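Local coordinates for aspartokinase (PDB 2CDQ), which catalyses the ATP-dependent phosphorylation of L-aspartate, the first step toward lysine, threonine, methionine and isoleucine, and binds lysine and S-adenosylmethionine as allosteric effectors, at residues 87-92 with 125-130; 344-349 with 412-417; 350-355 with 377-382. One frame throughout, in Å; residues are numbered along the deposited sequence.

Interaction 1 (87-92 with 125-130); sequences NASEIE and LLKGIA
Ala88 and Ala130 meet methyl to methyl, with Ala88 CB 3.8 Å from Ala130 CB, and this pair is the nearest approach between 87-92 and 125-130. The same Ala88 methyl lies 4.1 Å from Lys127 CA and 4.2 Å from Leu126 O, which places it against the backbone of the helix as well as on a side chain. The three partners, 126, 127 and 130, are spaced as one turn of helix requires, and Ala130 N to Leu126 O is itself an intrahelical hydrogen bond of 2.8 Å. The short side chain permits close backbone approach: Ala88 CA and Lys127 CA are 5.6 Å apart. At the margin, Ser89 OG comes only to 4.4 Å from Lys127 CE, a loose brush against the aliphatic part of an exposed lysine. No hydrogen bond links the two segments, and they bury about 190 Å² in all, so the contact rests on shape and apolar surface.

Ala88 is held in a tight turn, where Glu90 N bonds to Asn87 O at 2.9 Å and Ile91 N bonds weakly to Ala88 O. Before it, Asn87 ND2 is hydrogen-bonded to Cys83 O; after it, Ile91 takes the N-cap position of helix 92-108. Helix 69-80 backs both segments: Ile91 packs on Ala80, and from 125-130 Leu126 reaches Ala76 and Ile129 touches Ala80. This is the close packing of a connection between helices, 69-80 and 92-108, against helix 113-132 in the helical region of the amino acid kinase domain, away from the annotated sites.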
loop_
_atom_site.group_PDB
_atom_site.type_symbol
_atom_site.label_atom_id
_atom_site.label_comp_id
_atom_site.label_asym_id
_atom_site.label_seq_id
_atom_site.Cartn_x
_atom_site.Cartn_y
_atom_site.Cartn_z
ATOM N N ASN A 87 8.430 37.582 -30.918
ATOM C CA ASN A 87 7.064 37.092 -30.743
ATOM C C ASN A 87 6.513 37.171 -29.318
ATOM O O ASN A 87 5.298 37.047 -29.119
ATOM C CB ASN A 87 6.963 35.649 -31.242
ATOM C CG ASN A 87 7.333 35.511 -32.700
ATOM O OD1 ASN A 87 6.900 36.298 -33.545
ATOM N ND2 ASN A 87 8.135 34.501 -33.005
ATOM N N ALA A 88 7.402 37.376 -28.343
ATOM C CA ALA A 88 7.041 37.370 -26.917
ATOM C C ALA A 88 5.951 38.377 -26.556
ATOM O O ALA A 88 5.105 38.108 -25.699
ATOM C CB ALA A 88 8.272 37.592 -26.051
ATOM N N SER A 89 5.977 39.529 -27.223
ATOM C CA SER A 89 4.979 40.584 -27.022
ATOM C C SER A 89 3.570 40.144 -27.437
ATOM O O SER A 89 2.583 40.777 -27.054
ATOM C CB SER A 89 5.378 41.842 -27.801
ATOM O OG SER A 89 6.761 42.152 -27.609
ATOM N N GLU A 90 3.493 39.058 -28.208
ATOM C CA GLU A 90 2.235 38.568 -28.776
ATOM C C GLU A 90 1.694 37.296 -28.108
ATOM O O GLU A 90 0.732 36.700 -28.601
ATOM C CB GLU A 90 2.379 38.352 -30.292
ATOM C CG GLU A 90 2.206 39.615 -31.138
ATOM C CD GLU A 90 3.310 40.649 -30.921
ATOM O OE1 GLU A 90 2.995 41.861 -30.915
ATOM O OE2 GLU A 90 4.489 40.256 -30.748
ATOM N N ILE A 91 2.298 36.884 -26.992
ATOM C CA ILE A 91 1.835 35.694 -26.271
ATOM C C ILE A 91 0.392 35.876 -25.802
ATOM O O ILE A 91 0.078 36.817 -25.068
ATOM C CB ILE A 91 2.751 35.326 -25.078
ATOM C CG1 ILE A 91 4.145 34.931 -25.578
ATOM C CG2 ILE A 91 2.136 34.188 -24.266
ATOM C CD1 ILE A 91 5.178 34.726 -24.479
ATOM N N GLU A 92 -0.470 34.968 -26.259
ATOM C CA GLU A 92 -1.900 34.962 -25.940
ATOM C C GLU A 92 -2.209 35.228 -24.473
ATOM O O GLU A 92 -3.023 36.099 -24.153
ATOM C CB GLU A 92 -2.522 33.630 -26.365
ATOM C CG GLU A 92 -3.445 33.721 -27.569
ATOM C CD GLU A 92 -4.863 34.107 -27.176
ATOM O OE1 GLU A 92 -5.733 33.208 -27.169
ATOM O OE2 GLU A 92 -5.103 35.296 -26.858
ATOM N N LEU A 125 10.132 40.408 -18.514
ATOM C CA LEU A 125 10.590 39.116 -18.000
ATOM C C LEU A 125 10.381 38.006 -19.018
ATOM O O LEU A 125 11.251 37.155 -19.203
ATOM C CB LEU A 125 9.889 38.759 -16.688
ATOM C CG LEU A 125 10.326 37.436 -16.047
ATOM C CD1 LEU A 125 11.635 37.582 -15.291
ATOM C CD2 LEU A 125 9.249 36.918 -15.126
ATOM N N LEU A 126 9.227 38.022 -19.677
ATOM C CA LEU A 126 8.909 37.032 -20.701
ATOM C C LEU A 126 9.808 37.205 -21.922
ATOM O O LEU A 126 10.221 36.224 -22.542
ATOM C CB LEU A 126 7.428 37.107 -21.090
ATOM C CG LEU A 126 6.401 36.611 -20.064
ATOM C CD1 LEU A 126 5.012 37.151 -20.392
ATOM C CD2 LEU A 126 6.386 35.084 -19.974
ATOM N N LYS A 127 10.116 38.459 -22.249
ATOM C CA LYS A 127 11.060 38.776 -23.317
ATOM C C LYS A 127 12.417 38.155 -22.990
ATOM O O LYS A 127 13.118 37.663 -23.882
ATOM C CB LYS A 127 11.182 40.290 -23.485
ATOM C CG LYS A 127 11.306 40.771 -24.928
ATOM C CD LYS A 127 10.665 42.164 -25.072
ATOM C CE LYS A 127 10.915 42.809 -26.442
ATOM N NZ LYS A 127 12.247 43.490 -26.524
ATOM N N GLY A 128 12.767 38.169 -21.703
ATOM C CA GLY A 128 13.983 37.529 -21.209
ATOM C C GLY A 128 13.970 36.022 -21.395
ATOM O O GLY A 128 14.890 35.458 -21.986
ATOM N N ILE A 129 12.917 35.376 -20.895
ATOM C CA ILE A 129 12.704 33.933 -21.068
ATOM C C ILE A 129 12.760 33.540 -22.553
ATOM O O ILE A 129 13.378 32.536 -22.911
ATOM C CB ILE A 129 11.357 33.468 -20.418
ATOM C CG1 ILE A 129 11.317 33.857 -18.936
ATOM C CG2 ILE A 129 11.160 31.954 -20.564
ATOM C CD1 ILE A 129 9.942 33.883 -18.328
ATOM N N ALA A 130 12.129 34.353 -23.401
ATOM C CA ALA A 130 12.075 34.115 -24.843
ATOM C C ALA A 130 13.452 34.118 -25.488
ATOM O O ALA A 130 13.745 33.257 -26.316
ATOM C CB ALA A 130 11.181 35.139 -25.514
#

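Interaction 2 (344-349 with 412-417); sequences LDIAST and AVVNLL
Ile346 and Ala412 make the closest apolar contact between 344-349 and 412-417, with Ile346 CG2 3.5 Å from Ala412 CB. Ile346 CG2 lies anti to its backbone N, while CG1 (chi1 -61°) sits beside that N and reaches only 4.4 Å from Val414 CG1. On the same face, Leu344 CD2 stands 4.2 Å from Val414 CG1. Helix 398-408 covers this side: Leu408 touches Leu344, Ile346 and Val414, and Leu401 packs on Leu416. Ile346 also meets Val361 of helix 357-367, so helices cover this face of the sheet.

The backbones pair closely, their axes 4.7 Å apart and 168° between directions. Asp345 and Asn415 form one hydrogen-bonded pair and Ala347 and Val413 the other, each with two reciprocal N-H to O bonds. The one from Ala347 N to Val413 O, 2.9 Å long, is nearly straight at 176°. Leu344-Leu416 and Ile346-Val414 alternate with them as non-hydrogen-bonded pairs. Between neighbouring pairs, Val414 CA comes 3.2 Å from Asp345 O in a CA-H...O contact, beside the N-H bond that the same oxygen takes from Asn415 N.

The other face, bearing Asp345, Ala347, Val413 and Asn415, is looser. Val413 and Asn415 are exposed, and Asp345 CB lies 4.1 Å from Asn415 CB. The Asp345 carboxylate bonds to Ser383 OG and forms a salt bridge with Lys459 of the second subunit, which probably favours its charged form. Helices on one face and a subunit contact on the other fit the antiparallel four-stranded sheet of an ACT domain, here pairing its first strand with its outermost fourth.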
loop_
_atom_site.group_PDB
_atom_site.type_symbol
_atom_site.label_atom_id
_atom_site.label_comp_id
_atom_site.label_asym_id
_atom_site.label_seq_id
_atom_site.Cartn_x
_atom_site.Cartn_y
_atom_site.Cartn_z
ATOM N N LEU A 344 -2.126 0.875 -11.562
ATOM C CA LEU A 344 -1.101 -0.107 -11.917
ATOM C C LEU A 344 -1.147 -1.319 -11.012
ATOM O O LEU A 344 -1.358 -1.188 -9.807
ATOM C CB LEU A 344 0.303 0.503 -11.880
ATOM C CG LEU A 344 0.694 1.345 -13.096
ATOM C CD1 LEU A 344 0.571 2.809 -12.746
ATOM C CD2 LEU A 344 2.106 1.023 -13.533
ATOM N N ASP A 345 -0.947 -2.493 -11.606
ATOM C CA ASP A 345 -0.877 -3.751 -10.870
ATOM C C ASP A 345 0.490 -4.401 -11.068
ATOM O O ASP A 345 0.950 -4.574 -12.199
ATOM C CB ASP A 345 -1.994 -4.689 -11.325
ATOM C CG ASP A 345 -2.003 -6.005 -10.571
ATOM O OD1 ASP A 345 -1.958 -5.991 -9.321
ATOM O OD2 ASP A 345 -2.071 -7.060 -11.236
ATOM N N ILE A 346 1.135 -4.756 -9.963
ATOM C CA ILE A 346 2.500 -5.274 -9.989
ATOM C C ILE A 346 2.544 -6.620 -9.259
ATOM O O ILE A 346 2.556 -6.662 -8.026
ATOM C CB ILE A 346 3.486 -4.254 -9.341
ATOM C CG1 ILE A 346 3.478 -2.933 -10.113
ATOM C CG2 ILE A 346 4.906 -4.805 -9.268
ATOM C CD1 ILE A 346 3.866 -1.745 -9.279
ATOM N N ALA A 347 2.567 -7.715 -10.021
ATOM C CA ALA A 347 2.501 -9.063 -9.437
ATOM C C ALA A 347 3.792 -9.856 -9.563
ATOM O O ALA A 347 4.360 -9.955 -10.647
ATOM C CB ALA A 347 1.346 -9.853 -10.038
ATOM N N SER A 348 4.239 -10.426 -8.447
ATOM C CA SER A 348 5.393 -11.327 -8.435
ATOM C C SER A 348 5.289 -12.342 -7.298
ATOM O O SER A 348 4.935 -11.983 -6.180
ATOM C CB SER A 348 6.704 -10.538 -8.319
ATOM O OG SER A 348 7.825 -11.407 -8.228
ATOM N N THR A 349 5.609 -13.602 -7.585
ATOM C CA THR A 349 5.603 -14.658 -6.562
ATOM C C THR A 349 6.757 -14.488 -5.560
ATOM O O THR A 349 6.716 -15.029 -4.452
ATOM C CB THR A 349 5.671 -16.081 -7.193
ATOM O OG1 THR A 349 6.916 -16.253 -7.885
ATOM C CG2 THR A 349 4.506 -16.319 -8.160
ATOM N N ALA A 412 8.701 -7.658 -12.220
ATOM C CA ALA A 412 7.345 -8.205 -12.043
ATOM C C ALA A 412 6.508 -8.300 -13.327
ATOM O O ALA A 412 6.944 -7.870 -14.401
ATOM C CB ALA A 412 6.591 -7.406 -10.988
ATOM N N VAL A 413 5.315 -8.888 -13.199
ATOM C CA VAL A 413 4.297 -8.846 -14.249
ATOM C C VAL A 413 3.396 -7.648 -13.966
ATOM O O VAL A 413 2.751 -7.573 -12.910
ATOM C CB VAL A 413 3.447 -10.140 -14.331
ATOM C CG1 VAL A 413 2.437 -10.037 -15.468
ATOM C CG2 VAL A 413 4.329 -11.368 -14.525
ATOM N N VAL A 414 3.358 -6.720 -14.921
ATOM C CA VAL A 414 2.747 -5.406 -14.731
ATOM C C VAL A 414 1.511 -5.219 -15.608
ATOM O O VAL A 414 1.483 -5.665 -16.755
ATOM C CB VAL A 414 3.770 -4.282 -15.033
ATOM C CG1 VAL A 414 3.284 -2.940 -14.493
ATOM C CG2 VAL A 414 5.132 -4.626 -14.438
ATOM N N ASN A 415 0.494 -4.561 -15.052
ATOM C CA ASN A 415 -0.720 -4.211 -15.789
ATOM C C ASN A 415 -1.149 -2.772 -15.552
ATOM O O ASN A 415 -1.333 -2.355 -14.405
ATOM C CB ASN A 415 -1.872 -5.147 -15.422
ATOM C CG ASN A 415 -1.995 -6.323 -16.369
ATOM O OD1 ASN A 415 -1.060 -7.109 -16.536
ATOM N ND2 ASN A 415 -3.160 -6.456 -16.988
ATOM N N LEU A 416 -1.305 -2.017 -16.639
ATOM C CA LEU A 416 -1.778 -0.633 -16.563
ATOM C C LEU A 416 -3.254 -0.550 -16.941
ATOM O O LEU A 416 -3.681 -1.126 -17.947
ATOM C CB LEU A 416 -0.945 0.274 -17.475
ATOM C CG LEU A 416 -0.974 1.785 -17.216
ATOM C CD1 LEU A 416 0.315 2.422 -17.682
ATOM C CD2 LEU A 416 -2.159 2.457 -17.886
ATOM N N LEU A 417 -4.031 0.163 -16.132
ATOM C CA LEU A 417 -5.455 0.334 -16.408
ATOM C C LEU A 417 -5.875 1.806 -16.320
ATOM O O LEU A 417 -5.905 2.398 -15.237
ATOM C CB LEU A 417 -6.305 -0.555 -15.486
ATOM C CG LEU A 417 -6.095 -2.072 -15.626
ATOM C CD1 LEU A 417 -6.215 -2.772 -14.280
ATOM C CD2 LEU A 417 -7.023 -2.703 -16.661
#

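Interaction 3 (350-355 with 377-382); sequences RMLGQV and TSEVSI. With LYS (lysine), chain G.
Met351 CG stands between the backbone N and carbonyl carbon (chi1 67°), and a bend at chi3 of 72° then turns CE toward Ile382, whose CG2 it meets at 3.7 Å. The two side chains cross at about a right angle. Met351 SD lies 3.6 Å from Ser381 N and 3.4 Å from CD of the bound lysine, placing the thioether between the 377-382 turn and the effector's aliphatic chain. Leu352 CG, anti to its backbone N (chi1 -159°), lies 3.6 Å from Glu379 O, and CD1 touches Glu379 CB.

No hydrogen bond joins 350-355 to 377-382 directly; the ligand spans them. Its N donates to Gln354 O at 2.7 Å, Gln354 being the residue that closes the type II turn begun at Met351, and its NZ donates to Ser378 O at 3.2 Å. Gly356 N of the same chain and Asp373 O of the second subunit add further bonds. Main-chain oxygens thus grip both amino groups while Met351 lines the methylenes, and the allosteric lysine would be read through its two ends and its length, at a site completed across the subunit interface.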
loop_
_atom_site.group_PDB
_atom_site.type_symbol
_atom_site.label_atom_id
_atom_site.label_comp_id
_atom_site.label_asym_id
_atom_site.label_seq_id
_atom_site.Cartn_x
_atom_site.Cartn_y
_atom_site.Cartn_z
ATOM N N ARG A 350 7.769 -13.719 -5.965
ATOM C CA ARG A 350 9.003 -13.540 -5.197
ATOM C C ARG A 350 8.890 -12.583 -4.013
ATOM O O ARG A 350 9.704 -12.649 -3.091
ATOM C CB ARG A 350 10.131 -13.045 -6.107
ATOM C CG ARG A 350 10.650 -14.055 -7.112
ATOM C CD ARG A 350 11.971 -13.568 -7.678
ATOM N NE ARG A 350 12.226 -14.095 -9.016
ATOM C CZ ARG A 350 12.811 -15.263 -9.269
ATOM N NH1 ARG A 350 13.203 -16.050 -8.272
ATOM N NH2 ARG A 350 13.002 -15.645 -10.526
ATOM N N MET A 351 7.903 -11.689 -4.041
ATOM C CA MET A 351 7.771 -10.677 -2.989
ATOM C C MET A 351 7.294 -11.232 -1.640
ATOM O O MET A 351 7.545 -10.624 -0.602
ATOM C CB MET A 351 6.895 -9.502 -3.451
ATOM C CG MET A 351 5.425 -9.830 -3.675
ATOM S SD MET A 351 4.430 -8.363 -3.991
ATOM C CE MET A 351 4.950 -7.923 -5.649
ATOM N N LEU A 352 6.615 -12.378 -1.659
ATOM C CA LEU A 352 6.127 -13.001 -0.430
ATOM C C LEU A 352 7.301 -13.543 0.384
ATOM O O LEU A 352 7.847 -14.609 0.085
ATOM C CB LEU A 352 5.108 -14.109 -0.739
ATOM C CG LEU A 352 4.122 -14.549 0.358
ATOM C CD1 LEU A 352 3.140 -15.567 -0.189
ATOM C CD2 LEU A 352 4.810 -15.108 1.598
ATOM N N GLY A 353 7.686 -12.795 1.413
ATOM C CA GLY A 353 8.824 -13.157 2.253
ATOM C C GLY A 353 10.158 -12.548 1.842
ATOM O O GLY A 353 11.205 -12.953 2.358
ATOM N N GLN A 354 10.136 -11.584 0.920
ATOM C CA GLN A 354 11.359 -10.912 0.489
ATOM C C GLN A 354 11.482 -9.523 1.088
ATOM O O GLN A 354 10.511 -8.778 1.135
ATOM C CB GLN A 354 11.421 -10.805 -1.040
ATOM C CG GLN A 354 12.775 -10.291 -1.547
ATOM C CD GLN A 354 12.859 -10.217 -3.060
ATOM O OE1 GLN A 354 12.519 -9.200 -3.668
ATOM N NE2 GLN A 354 13.338 -11.294 -3.675
ATOM N N VAL A 355 12.681 -9.184 1.545
ATOM C CA VAL A 355 12.992 -7.822 1.979
ATOM C C VAL A 355 13.321 -6.997 0.735
ATOM O O VAL A 355 14.098 -7.432 -0.114
ATOM C CB VAL A 355 14.198 -7.786 2.976
ATOM C CG1 VAL A 355 14.548 -6.360 3.364
ATOM C CG2 VAL A 355 13.906 -8.605 4.226
ATOM N N THR A 377 -2.364 -4.159 -1.432
ATOM C CA THR A 377 -1.516 -5.324 -1.675
ATOM C C THR A 377 -2.310 -6.614 -1.665
ATOM O O THR A 377 -3.445 -6.645 -1.194
ATOM C CB THR A 377 -0.446 -5.460 -0.585
ATOM O OG1 THR A 377 -1.067 -5.325 0.695
ATOM C CG2 THR A 377 0.639 -4.399 -0.744
ATOM N N SER A 378 -1.705 -7.671 -2.202
ATOM C CA SER A 378 -2.121 -9.047 -1.921
ATOM C C SER A 378 -0.854 -9.850 -1.587
ATOM O O SER A 378 0.241 -9.276 -1.523
ATOM C CB SER A 378 -2.889 -9.654 -3.099
ATOM O OG SER A 378 -2.012 -10.166 -4.091
ATOM N N GLU A 379 -0.989 -11.159 -1.377
ATOM C CA GLU A 379 0.167 -11.990 -0.996
ATOM C C GLU A 379 1.297 -11.955 -2.021
ATOM O O GLU A 379 2.464 -12.078 -1.656
ATOM C CB GLU A 379 -0.239 -13.448 -0.722
ATOM C CG GLU A 379 -1.405 -13.640 0.254
ATOM C CD GLU A 379 -1.082 -13.254 1.691
ATOM O OE1 GLU A 379 0.111 -13.107 2.042
ATOM O OE2 GLU A 379 -2.041 -13.099 2.478
ATOM N N VAL A 380 0.949 -11.786 -3.296
ATOM C CA VAL A 380 1.942 -11.772 -4.382
ATOM C C VAL A 380 1.789 -10.597 -5.350
ATOM O O VAL A 380 2.233 -10.665 -6.501
ATOM C CB VAL A 380 1.933 -13.090 -5.206
ATOM C CG1 VAL A 380 2.403 -14.249 -4.362
ATOM C CG2 VAL A 380 0.550 -13.359 -5.801
ATOM N N SER A 381 1.153 -9.526 -4.893
ATOM C CA SER A 381 0.968 -8.360 -5.742
ATOM C C SER A 381 0.863 -7.080 -4.945
ATOM O O SER A 381 0.435 -7.079 -3.784
ATOM C CB SER A 381 -0.264 -8.513 -6.643
ATOM O OG SER A 381 -1.473 -8.312 -5.924
ATOM N N ILE A 382 1.276 -5.994 -5.581
ATOM C CA ILE A 382 0.995 -4.663 -5.075
ATOM C C ILE A 382 0.333 -3.825 -6.177
ATOM O O ILE A 382 0.789 -3.805 -7.319
ATOM C CB ILE A 382 2.220 -4.002 -4.315
ATOM C CG1 ILE A 382 2.284 -2.488 -4.516
ATOM C CG2 ILE A 382 3.556 -4.661 -4.690
ATOM C CD1 ILE A 382 3.328 -2.058 -5.525
HETATM N N LYS G . 9.442 -6.913 -0.516
HETATM C CA LYS G . 8.237 -6.558 0.257
HETATM C C LYS G . 8.755 -6.031 1.576
HETATM O O LYS G . 9.891 -5.543 1.674
HETATM C CB LYS G . 7.357 -7.797 0.477
HETATM C CG LYS G . 5.843 -7.513 0.553
HETATM C CD LYS G . 5.185 -7.362 -0.806
HETATM C CE LYS G . 3.682 -7.042 -0.689
HETATM N NZ LYS G . 2.843 -8.143 -0.096
HETATM O OXT LYS G . 8.051 -6.086 2.574
#

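Interaction 1 stands apart in the amino acid kinase domain, its centre 45 Å from that of interaction 2 and 52 Å from that of interaction 3, and it closes before either opens along the chain. Interactions 2 and 3 belong to the first ACT domain, with centres 11 Å apart. Segments 350-355 and 377-382 both fall, along the chain, between the two strands that interaction 2 pairs. Strand 341-347 joins them: it borders 413-418 on one side and 381-386 on the other, where Ile346 N lies 2.8 Å from Ile382 O, a probable hydrogen bond. The effector-binding turns are therefore continuous with the regulatory sheet, and both contacts touch the second subunit.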